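Local coordinates for D-glyceraldehyde dehydrogenase (NADP(+)) (Thermoplasma acidophilum, PDB 5IZD) that oxidises D-glyceraldehyde to glycerate with NADP(+) as the electron acceptor, in the non-phosphorylated Entner-Doudoroff pathway, at the interface of chains A and B. Coordinates in Å, arbitrary orientation; residue numbers count along the deposited sequence, not the author numbering. Chains: chain A/B, D-glyceraldehyde dehydrogenase (NADP(+)).

The interface of chains A and B. Residues chain A 237-238, 241-242; chain B 230-231, 234, 246, 248.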
loop_
_atom_site.group_PDB
_atom_site.type_symbol
_atom_site.label_atom_id
_atom_site.label_comp_id
_atom_site.label_asym_id
_atom_site.label_seq_id
_atom_site.Cartn_x
_atom_site.Cartn_y
_atom_site.Cartn_z
ATOM N N ALA A 237 16.708 26.405 -5.751
ATOM C CA ALA A 237 15.935 25.836 -4.663
ATOM C C ALA A 237 16.787 25.243 -3.532
ATOM O O ALA A 237 16.232 24.778 -2.510
ATOM C CB ALA A 237 14.982 24.770 -5.169
ATOM N N SER A 238 18.107 25.217 -3.694
ATOM C CA SER A 238 18.975 24.936 -2.558
ATOM C C SER A 238 18.741 25.963 -1.430
ATOM O O SER A 238 18.908 25.638 -0.286
ATOM C CB SER A 238 20.439 24.830 -2.986
ATOM O OG SER A 238 21.073 26.090 -3.140
ATOM N N MET A 241 15.254 24.525 0.228
ATOM C CA MET A 241 15.052 23.082 0.248
ATOM C C MET A 241 13.664 22.669 -0.220
ATOM O O MET A 241 13.127 21.665 0.243
ATOM C CB MET A 241 15.363 22.494 1.655
ATOM C CG MET A 241 16.839 22.434 1.924
ATOM S SD MET A 241 17.577 21.043 1.035
ATOM C CE MET A 241 19.212 21.733 0.827
ATOM N N ALA A 242 13.113 23.393 -1.189
ATOM C CA ALA A 242 11.846 22.981 -1.740
ATOM C C ALA A 242 11.928 21.531 -2.249
ATOM O O ALA A 242 12.970 21.095 -2.738
ATOM C CB ALA A 242 11.372 23.928 -2.835
ATOM N N GLY B 230 24.463 20.456 2.902
ATOM C CA GLY B 230 23.306 20.010 2.173
ATOM C C GLY B 230 22.904 20.904 1.047
ATOM O O GLY B 230 22.569 20.446 -0.022
ATOM N N GLN B 231 22.932 22.205 1.295
ATOM C CA GLN B 231 22.641 23.185 0.256
ATOM C C GLN B 231 23.623 23.067 -0.890
ATOM O O GLN B 231 23.215 23.033 -2.056
ATOM C CB GLN B 231 22.674 24.580 0.837
ATOM C CG GLN B 231 21.539 24.857 1.789
ATOM C CD GLN B 231 21.592 26.293 2.331
ATOM O OE1 GLN B 231 22.541 26.693 3.010
ATOM N NE2 GLN B 231 20.577 27.048 2.045
ATOM N N MET B 234 22.958 19.856 -3.011
ATOM C CA MET B 234 21.859 20.083 -3.929
ATOM C C MET B 234 22.228 20.960 -5.156
ATOM O O MET B 234 21.798 20.672 -6.300
ATOM C CB MET B 234 20.709 20.715 -3.181
ATOM C CG MET B 234 19.426 20.710 -3.930
ATOM S SD MET B 234 18.114 21.178 -2.793
ATOM C CE MET B 234 16.733 21.150 -3.939
ATOM N N LEU B 246 18.530 13.829 2.031
ATOM C CA LEU B 246 19.329 14.764 2.785
ATOM C C LEU B 246 18.644 14.993 4.112
ATOM O O LEU B 246 17.452 15.327 4.162
ATOM C CB LEU B 246 19.426 16.127 2.056
ATOM C CG LEU B 246 19.968 16.175 0.639
ATOM C CD1 LEU B 246 20.113 17.625 0.235
ATOM C CD2 LEU B 246 21.347 15.494 0.585
ATOM N N LEU B 248 19.365 17.378 7.475
ATOM C CA LEU B 248 20.233 18.493 7.825
ATOM C C LEU B 248 19.995 19.049 9.252
ATOM O O LEU B 248 20.297 20.204 9.531
ATOM C CB LEU B 248 20.096 19.587 6.732
ATOM C CG LEU B 248 20.211 19.085 5.252
ATOM C CD1 LEU B 248 19.963 20.155 4.172
ATOM C CD2 LEU B 248 21.545 18.405 4.967
#
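The side-chain amide nitrogen NE2 of B:Gln231 donates a hydrogen bond to the main-chain carbonyl O of A:Ser238, 3.2 Å away. The bond is fairly straight at the hydrogen, 155°. The acceptor lies close to the amide plane of B:Gln231, but the donor sits above the carbonyl plane of A:Ser238. CG of B:Gln231 also lies 3.4 Å from the O of A:Ser238. A:Met241 fills the apolar part of the patch. Its chain bends at chi2 (-77°) and points the methyl CE into chain B. CE packs 3.8 Å from CA of B:Gln231, on helix 227-236, and also touches its CG. It lies equally near CD1 of B:Leu248, whose side chain crosses the methionine at about a right angle. With an alanine at B:Gln231, which lacks CG and the amide, the A:Ser238 carbonyl would probably lose its partner across the interface and the A:Met241 methyl be freer to turn. B:Met234 runs past A:Met241 in the opposite direction, with SD 3.8 Å from CE of A:Met241. With chi1 at -167°, B:Met234 swings its side chain away from its own backbone nitrogen, and SD comes to 3.9 Å from CA of A:Ser238. Its methyl CE ends near the carbonyl O of A:Ala237 and of A:Ala242. The patch joins helix 227-236 of one subunit to the 3-10 helix 237-239 and the loop after it in the other. It helps hold two subunits of the homotetramer together. Its centre is about 8 Å from the active-site residue B:Glu247, and it may steady that region.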